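Local coordinates for protein PvdO (Pseudomonas aeruginosa, PDB 5HHA) that takes part in chromophore maturation in the periplasm, binds calcium and belongs to the formylglycine-generating enzyme family, though any such oxidase activity remains uncertain, at residues A[127-132]-A[278-283]; A[218-223]-A[247-252]. All coordinates share one frame; numbering follows the deposited sequence. Where two conformers were deposited one is given.

Interaction 1 (A[127-132]-A[278-283]); sequences VCVDYN and IGFRVA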
ATOM      1  N   VAL A 127       7.146  -8.740   2.292  1.00  8.75           N
ATOM      2  CA  VAL A 127       7.754  -7.709   3.116  1.00  7.83           C
ATOM      3  C   VAL A 127       9.282  -7.821   2.965  1.00  9.22           C
ATOM      4  O   VAL A 127       9.779  -8.607   2.141  1.00 10.35           O
ATOM      5  CB  VAL A 127       7.325  -7.865   4.594  1.00  8.13           C
ATOM      6  CG1 VAL A 127       5.835  -7.573   4.757  1.00  9.36           C
ATOM      7  CG2 VAL A 127       7.684  -9.259   5.154  1.00 10.35           C
ATOM      8  N   CYS A 128      10.022  -7.038   3.744  1.00  8.40           N
ATOM      9  CA  CYS A 128      11.477  -7.158   3.790  1.00  8.41           C
ATOM     10  C   CYS A 128      12.093  -6.820   2.454  1.00 10.13           C
ATOM     11  O   CYS A 128      13.147  -7.367   2.086  1.00 10.50           O
ATOM     12  CB  CYS A 128      11.888  -8.545   4.308  1.00 10.12           C
ATOM     13  SG  CYS A 128      11.496  -8.779   6.041  1.00 10.73           S
ATOM     14  N   VAL A 129      11.450  -5.871   1.769  1.00  9.04           N
ATOM     15  CA  VAL A 129      11.890  -5.296   0.505  1.00  9.40           C
ATOM     16  C   VAL A 129      12.092  -3.784   0.655  1.00  9.82           C
ATOM     17  O   VAL A 129      11.331  -3.100   1.364  1.00  9.07           O
ATOM     18  CB  VAL A 129      10.863  -5.549  -0.619  1.00  9.52           C
ATOM     19  CG1 VAL A 129      10.906  -7.001  -1.086  1.00 12.14           C
ATOM     20  CG2 VAL A 129       9.441  -5.135  -0.199  1.00 10.91           C
ATOM     21  N   ASP A 130      13.125  -3.250   0.011  1.00  9.42           N
ATOM     22  CA  ASP A 130      13.305  -1.804   0.003  1.00 10.17           C
ATOM     23  C   ASP A 130      12.655  -1.196  -1.238  1.00  8.89           C
ATOM     24  O   ASP A 130      12.040  -1.847  -2.054  1.00 10.04           O
ATOM     25  CB  ASP A 130      14.782  -1.344   0.228  1.00  9.98           C
ATOM     26  CG  ASP A 130      15.681  -1.515  -0.988  1.00 11.49           C
ATOM     27  OD1 ASP A 130      15.225  -1.949  -2.046  1.00 13.05           O
ATOM     28  OD2 ASP A 130      16.894  -1.175  -0.866  1.00 14.22           O
ATOM     29  N   TYR A 131      12.784   0.113  -1.340  1.00  8.84           N
ATOM     30  CA  TYR A 131      12.128   0.867  -2.408  1.00  9.47           C
ATOM     31  C   TYR A 131      12.600   0.410  -3.792  1.00  9.35           C
ATOM     32  O   TYR A 131      11.806   0.172  -4.686  1.00 10.62           O
ATOM     33  CB  TYR A 131      12.423   2.344  -2.168  1.00 11.00           C
ATOM     34  CG  TYR A 131      11.894   3.382  -3.127  1.00  9.62           C
ATOM     35  CD1 TYR A 131      12.626   3.754  -4.245  1.00 11.48           C
ATOM     36  CD2 TYR A 131      10.727   4.084  -2.849  1.00 11.05           C
ATOM     37  CE1 TYR A 131      12.204   4.780  -5.086  1.00 12.41           C
ATOM     38  CE2 TYR A 131      10.291   5.125  -3.690  1.00  9.87           C
ATOM     39  CZ  TYR A 131      11.034   5.452  -4.807  1.00 10.06           C
ATOM     40  OH  TYR A 131      10.649   6.499  -5.638  1.00 11.71           O
ATOM     41  N   ASN A 132      13.913   0.283  -3.948  1.00 10.47           N
ATOM     42  CA  ASN A 132      14.473  -0.179  -5.213  0.61 12.63           C
ATOM     43  C   ASN A 132      14.070  -1.606  -5.564  1.00 11.62           C
ATOM     44  O   ASN A 132      13.866  -1.932  -6.731  1.00 12.63           O
ATOM     45  CB  ASN A 132      15.998  -0.068  -5.167  0.61 15.23           C
ATOM     46  CG  ASN A 132      16.625  -0.194  -6.529  0.61 18.50           C
ATOM     47  OD1 ASN A 132      16.486   0.692  -7.369  0.61 23.88           O
ATOM     48  ND2 ASN A 132      17.316  -1.298  -6.760  0.61 20.49           N
ATOM     49  N   ILE A 278       6.651  -3.456   6.040  1.00  7.96           N
ATOM     50  CA  ILE A 278       6.485  -2.698   4.800  1.00  7.47           C
ATOM     51  C   ILE A 278       6.465  -3.647   3.621  1.00  8.24           C
ATOM     52  O   ILE A 278       7.440  -4.377   3.383  1.00  8.65           O
ATOM     53  CB  ILE A 278       7.606  -1.623   4.536  1.00  9.01           C
ATOM     54  CG1 ILE A 278       7.882  -0.773   5.771  1.00  9.29           C
ATOM     55  CG2 ILE A 278       7.181  -0.765   3.362  1.00  9.05           C
ATOM     56  CD1 ILE A 278       9.101   0.127   5.599  1.00 12.77           C
ATOM     57  N   GLY A 279       5.355  -3.633   2.899  1.00  7.82           N
ATOM     58  CA  GLY A 279       5.198  -4.353   1.643  1.00  7.95           C
ATOM     59  C   GLY A 279       4.915  -3.343   0.530  1.00  8.09           C
ATOM     60  O   GLY A 279       5.443  -2.226   0.553  1.00  7.65           O
ATOM     61  N   PHE A 280       4.072  -3.721  -0.437  1.00  7.05           N
ATOM     62  CA  PHE A 280       3.858  -2.840  -1.586  1.00  6.69           C
ATOM     63  C   PHE A 280       2.752  -3.333  -2.458  1.00  7.39           C
ATOM     64  O   PHE A 280       2.432  -4.523  -2.459  1.00  8.12           O
ATOM     65  CB  PHE A 280       5.124  -2.683  -2.428  1.00  8.74           C
ATOM     66  CG  PHE A 280       5.593  -3.964  -3.089  1.00  9.11           C
ATOM     67  CD1 PHE A 280       6.302  -4.928  -2.376  1.00 10.13           C
ATOM     68  CD2 PHE A 280       5.376  -4.185  -4.447  1.00 10.34           C
ATOM     69  CE1 PHE A 280       6.767  -6.067  -2.994  1.00 10.44           C
ATOM     70  CE2 PHE A 280       5.834  -5.334  -5.069  1.00 10.55           C
ATOM     71  CZ  PHE A 280       6.541  -6.266  -4.346  1.00 11.79           C
ATOM     72  N   ARG A 281       2.154  -2.406  -3.196  1.00  8.15           N
ATOM     73  CA  ARG A 281       1.309  -2.727  -4.335  1.00  8.48           C
ATOM     74  C   ARG A 281       2.063  -2.314  -5.605  1.00  8.15           C
ATOM     75  O   ARG A 281       3.056  -1.595  -5.560  1.00  8.73           O
ATOM     76  CB  ARG A 281      -0.023  -1.980  -4.255  1.00  7.89           C
ATOM     77  CG  ARG A 281      -0.867  -2.384  -3.095  1.00  8.53           C
ATOM     78  CD  ARG A 281      -2.169  -1.594  -3.026  1.00  8.63           C
ATOM     79  NE  ARG A 281      -2.715  -1.753  -1.705  1.00  8.59           N
ATOM     80  CZ  ARG A 281      -3.640  -2.640  -1.346  1.00  7.72           C
ATOM     81  NH1 ARG A 281      -4.302  -3.369  -2.239  1.00  8.79           N
ATOM     82  NH2 ARG A 281      -3.936  -2.775  -0.063  1.00  7.28           N
ATOM     83  N   VAL A 282       1.543  -2.775  -6.748  1.00  8.39           N
ATOM     84  CA  VAL A 282       1.965  -2.265  -8.030  1.00  8.89           C
ATOM     85  C   VAL A 282       0.761  -1.709  -8.765  1.00  8.84           C
ATOM     86  O   VAL A 282      -0.392  -2.082  -8.529  1.00  9.14           O
ATOM     87  CB  VAL A 282       2.673  -3.347  -8.904  1.00  9.99           C
ATOM     88  CG1 VAL A 282       4.004  -3.767  -8.301  1.00 11.71           C
ATOM     89  CG2 VAL A 282       1.792  -4.575  -9.142  1.00 10.83           C
ATOM     90  N   ALA A 283       1.078  -0.826  -9.705  1.00  8.99           N
ATOM     91  CA  ALA A 283       0.081  -0.227 -10.587  1.00  9.75           C
ATOM     92  C   ALA A 283       0.416  -0.587 -12.026  1.00 10.86           C
ATOM     93  O   ALA A 283       1.571  -0.868 -12.337  1.00 11.45           O
ATOM     94  CB  ALA A 283       0.054   1.286 -10.419  1.00  9.97           C
TER
HETATM   95  O   HOH W   1      10.165  -3.910   3.665  1.00  9.33           O
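Val127 meets Ile278 where the loop leading into helix 131-145 of this formylglycine-generating-enzyme-like fold runs past strand 278-285. Its CA makes a CH···O contact with Ile278 O at 3.4 Å, with an angle of 143° at the hydrogen, and Val127 CG1 lies 3.8 Å from the same Ile278 O. Gly279 follows on the strand, its CA 4.5 Å from Val127 CA. Cys128 turns its side chain away from the strand into the disulfide with Cys111, which ties this loop to an earlier part of the chain. At Val129 a water sits between two buried carbonyls, acceptors that cannot pair with each other: it is 2.7 Å from Val129 O and 2.8 Å from Ile278 O, and which of them it donates to at any moment is not settled. The Val129 carbonyl also receives the indole N-H of Trp220. The apolar part of the contact pairs Val129 with Phe280, their side chains crossing at about a right angle. Val129 holds CG2 between its backbone N and carbonyl carbon (chi1 -74°), and this methyl approaches the Phe280 ring obliquely, 3.8 Å from CD1. Asp130 then closes the walk by N-capping the helix, whose Val134 and Tyr137 also cover Phe280: Asp130 OD1 accepts from Asp133 N.

Interaction 2 (A[218-223]-A[247-252]); sequences YEWVAD and VQIRGN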
ATOM      1  N   TYR A 218       2.284  -1.516   5.984  1.00  7.47           N
ATOM      2  CA  TYR A 218       2.568  -0.298   5.205  1.00  7.56           C
ATOM      3  C   TYR A 218       2.991  -0.686   3.796  1.00  7.58           C
ATOM      4  O   TYR A 218       3.361  -1.843   3.546  1.00  8.20           O
ATOM      5  CB  TYR A 218       3.713   0.475   5.863  1.00  7.03           C
ATOM      6  CG  TYR A 218       3.274   1.503   6.882  1.00  7.78           C
ATOM      7  CD1 TYR A 218       2.991   2.802   6.481  1.00  7.92           C
ATOM      8  CD2 TYR A 218       3.156   1.195   8.232  1.00  8.36           C
ATOM      9  CE1 TYR A 218       2.621   3.777   7.387  1.00  9.22           C
ATOM     10  CE2 TYR A 218       2.782   2.178   9.155  1.00  8.85           C
ATOM     11  CZ  TYR A 218       2.503   3.463   8.710  1.00  8.72           C
ATOM     12  OH  TYR A 218       2.157   4.503   9.583  1.00 10.14           O
ATOM     13  N   GLU A 219       2.986   0.285   2.897  1.00  7.29           N
ATOM     14  CA  GLU A 219       3.314   0.065   1.502  1.00  7.34           C
ATOM     15  C   GLU A 219       4.202   1.169   0.987  1.00  7.18           C
ATOM     16  O   GLU A 219       3.912   2.357   1.185  1.00  7.84           O
ATOM     17  CB  GLU A 219       2.064   0.088   0.635  1.00  8.15           C
ATOM     18  CG  GLU A 219       1.094  -1.043   0.926  1.00  8.40           C
ATOM     19  CD  GLU A 219      -0.267  -0.807   0.323  1.00  8.36           C
ATOM     20  OE1 GLU A 219      -0.382   0.032  -0.603  1.00  8.45           O
ATOM     21  OE2 GLU A 219      -1.233  -1.477   0.758  1.00  8.34           O
ATOM     22  N   TRP A 220       5.244   0.801   0.246  1.00  6.53           N
ATOM     23  CA  TRP A 220       5.990   1.788  -0.500  1.00  8.56           C
ATOM     24  C   TRP A 220       5.109   2.465  -1.554  1.00  7.42           C
ATOM     25  O   TRP A 220       4.300   1.804  -2.211  1.00  7.59           O
ATOM     26  CB  TRP A 220       7.148   1.131  -1.250  1.00  8.47           C
ATOM     27  CG  TRP A 220       8.202   0.551  -0.383  1.00  8.43           C
ATOM     28  CD1 TRP A 220       8.425  -0.773  -0.174  1.00  8.79           C
ATOM     29  CD2 TRP A 220       9.192   1.258   0.392  1.00  8.28           C
ATOM     30  NE1 TRP A 220       9.498  -0.936   0.670  1.00  8.79           N
ATOM     31  CE2 TRP A 220       9.975   0.287   1.040  1.00  8.25           C
ATOM     32  CE3 TRP A 220       9.479   2.609   0.616  1.00  9.08           C
ATOM     33  CZ2 TRP A 220      11.040   0.616   1.865  1.00  9.10           C
ATOM     34  CZ3 TRP A 220      10.538   2.931   1.441  1.00 10.48           C
ATOM     35  CH2 TRP A 220      11.299   1.936   2.066  1.00  9.65           C
ATOM     36  N   VAL A 221       5.301   3.774  -1.711  1.00  7.48           N
ATOM     37  CA  VAL A 221       4.823   4.509  -2.886  1.00  8.26           C
ATOM     38  C   VAL A 221       6.016   5.298  -3.433  1.00  7.68           C
ATOM     39  O   VAL A 221       7.050   5.397  -2.798  1.00  8.71           O
ATOM     40  CB  VAL A 221       3.606   5.416  -2.590  1.00  7.89           C
ATOM     41  CG1 VAL A 221       2.436   4.582  -2.068  1.00  8.95           C
ATOM     42  CG2 VAL A 221       3.960   6.494  -1.603  1.00  8.09           C
ATOM     43  N   ALA A 222       5.866   5.892  -4.618  1.00  7.78           N
ATOM     44  CA  ALA A 222       7.023   6.439  -5.316  1.00  8.87           C
ATOM     45  C   ALA A 222       7.512   7.747  -4.715  1.00  9.01           C
ATOM     46  O   ALA A 222       8.697   8.063  -4.798  1.00  9.34           O
ATOM     47  CB  ALA A 222       6.722   6.664  -6.793  1.00  9.79           C
ATOM     48  N   ASP A 223       6.597   8.549  -4.168  1.00  8.99           N
ATOM     49  CA  ASP A 223       6.846   9.945  -3.856  1.00  9.30           C
ATOM     50  C   ASP A 223       7.977  10.150  -2.876  1.00  9.53           C
ATOM     51  O   ASP A 223       8.133   9.406  -1.906  1.00  9.39           O
ATOM     52  CB  ASP A 223       5.598  10.612  -3.243  1.00  9.18           C
ATOM     53  CG  ASP A 223       4.372  10.489  -4.111  1.00  9.14           C
ATOM     54  OD1 ASP A 223       4.083   9.381  -4.596  1.00  9.28           O
ATOM     55  OD2 ASP A 223       3.681  11.524  -4.296  1.00  9.49           O
ATOM     56  N   VAL A 247      11.340   8.794   1.474  1.00 10.12           N
ATOM     57  CA  VAL A 247      10.203   8.637   0.594  1.00  9.43           C
ATOM     58  C   VAL A 247       8.963   8.306   1.420  1.00  8.53           C
ATOM     59  O   VAL A 247       9.056   7.955   2.582  1.00  9.81           O
ATOM     60  CB  VAL A 247      10.454   7.525  -0.454  1.00 10.38           C
ATOM     61  CG1 VAL A 247      11.595   7.917  -1.415  1.00 12.63           C
ATOM     62  CG2 VAL A 247      10.685   6.165   0.203  1.00 10.76           C
ATOM     63  N   GLN A 248       7.799   8.448   0.814  1.00  9.25           N
ATOM     64  CA  GLN A 248       6.537   8.173   1.496  1.00  9.44           C
ATOM     65  C   GLN A 248       6.225   6.687   1.529  1.00  7.89           C
ATOM     66  O   GLN A 248       6.527   5.940   0.587  1.00  9.05           O
ATOM     67  CB  GLN A 248       5.372   8.878   0.777  1.00  8.07           C
ATOM     68  CG  GLN A 248       5.526  10.377   0.628  1.00  9.84           C
ATOM     69  CD  GLN A 248       5.327  11.231   1.886  1.00  9.31           C
ATOM     70  OE1 GLN A 248       4.927  10.778   2.963  1.00 12.25           O
ATOM     71  NE2 GLN A 248       5.604  12.478   1.741  1.00  8.97           N
ATOM     72  N   ILE A 249       5.559   6.270   2.602  1.00  8.11           N
ATOM     73  CA  ILE A 249       4.914   4.967   2.701  1.00  7.88           C
ATOM     74  C   ILE A 249       3.474   5.211   3.157  1.00  7.69           C
ATOM     75  O   ILE A 249       3.154   6.241   3.773  1.00  9.10           O
ATOM     76  CB  ILE A 249       5.670   4.007   3.653  1.00  8.69           C
ATOM     77  CG1 ILE A 249       5.800   4.612   5.041  1.00  8.26           C
ATOM     78  CG2 ILE A 249       7.038   3.679   3.085  1.00 10.65           C
ATOM     79  CD1 ILE A 249       6.488   3.688   6.074  1.00 10.05           C
ATOM     80  N   ARG A 250       2.586   4.285   2.835  1.00  7.53           N
ATOM     81  CA  ARG A 250       1.163   4.456   3.106  1.00  7.96           C
ATOM     82  C   ARG A 250       0.561   3.219   3.752  1.00  7.33           C
ATOM     83  O   ARG A 250       1.103   2.113   3.674  1.00  7.56           O
ATOM     84  CB  ARG A 250       0.409   4.793   1.822  1.00  7.99           C
ATOM     85  CG  ARG A 250       0.467   6.300   1.489  1.00  8.15           C
ATOM     86  CD  ARG A 250      -0.193   7.138   2.597  1.00  8.79           C
ATOM     87  NE  ARG A 250      -0.422   8.525   2.201  1.00  8.44           N
ATOM     88  CZ  ARG A 250      -1.612   9.068   2.011  1.00  8.01           C
ATOM     89  NH1 ARG A 250      -2.757   8.424   2.225  1.00  8.33           N
ATOM     90  NH2 ARG A 250      -1.654  10.336   1.677  1.00  8.67           N
ATOM     91  N   GLY A 251      -0.611   3.404   4.338  1.00  7.67           N
ATOM     92  CA  GLY A 251      -1.332   2.347   5.017  1.00  7.94           C
ATOM     93  C   GLY A 251      -0.915   2.259   6.466  1.00  7.18           C
ATOM     94  O   GLY A 251      -0.557   3.240   7.106  1.00  8.38           O
ATOM     95  N   ASN A 252      -1.018   1.055   7.016  1.00  7.41           N
ATOM     96  CA  ASN A 252      -0.676   0.831   8.420  1.00  7.87           C
ATOM     97  C   ASN A 252      -0.393  -0.655   8.594  1.00  7.30           C
ATOM     98  O   ASN A 252      -0.979  -1.473   7.891  1.00  8.32           O
ATOM     99  CB  ASN A 252      -1.849   1.267   9.308  1.00  8.03           C
ATOM    100  CG  ASN A 252      -1.463   1.426  10.752  1.00  7.49           C
ATOM    101  OD1 ASN A 252      -0.312   1.709  11.075  1.00  8.65           O
ATOM    102  ND2 ASN A 252      -2.442   1.314  11.626  1.00  8.37           N
TER
HETATM  103  O   HOH W   2       1.456   3.626  12.006  1.00 10.25           O
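Strands 218-221 and 247-251 pair antiparallel within the mixed sheet of this sulfatase-modifying-factor-like domain, their short axes 4.4 Å apart and their directions 141° from each other. Glu219 and Arg250 form the hydrogen-bonded pair. Glu219 N donates to Arg250 O at 2.7 Å, and Arg250 N returns to Glu219 O at 2.9 Å. Beyond the non-hydrogen-bonded pair Trp220-Ile249, Val221 N reaches Gln248 O only weakly. The chain then turns a corner at Ala222, yet Gln248 N still finds Asp223 O at 2.9 Å.

The sheet has two chemically distinct faces here. On that of Trp220 and Ile249, two aliphatic branches meet the six-membered end of the indole: Val247 CG2 comes to its edge, 3.5 Å from CZ3, while Ile249 CG2 approaches CE3 obliquely. The face of Glu219 and Arg250 is charged, and these two side chains are paired beyond the two strands in salt bridges: Glu219 with Arg157 and Arg281, Arg250 with Glu154 and Glu158 of helix 154-162.

At the other end Tyr218 lays its ring along Gly251 and Asn252. Gly251 O sits above one face toward the rim, and Asn252 CA makes a CH-pi contact over that face, 4.0 Å from the centroid. Ile249 sets CG1 between its backbone N and carbonyl carbon (chi1 57°), which brings its CD1 obliquely to the ring, 3.6 Å from Tyr218 CD1. Asn252 holds its amide almost perpendicular to the ring, its side chain approaching that of calcium ligand Thr187. Tyr218 OH has a further polar partner in Asn267, and Asn252 ND2 bonds Ser261 OG. A water joins the two groups, accepting from Tyr218 OH and donating to Asn252 OD1 at 2.8 Å.

How the interactions relate
From the N terminus, the chain first passes 127-132 at the start of helix 131-145, then 218-223, which pairs with 247-252 after a short excursion and closes interaction 2. Only later does 278-283 return to the first segment and close interaction 1, so the smaller loop is nested inside the larger. Strand 278-285 runs parallel beside strand 218-221, with a probable hydrogen bond from Gly279 N to Tyr218 O. The sheet thus continues from 247-251 through 218-221 to 278-285, with Ile278 CG2 packed on Trp220. Segment 127-132 touches 278-283 directly and reaches 218-223 through the probable hydrogen bond between Tyr131 OH and Ala222 O.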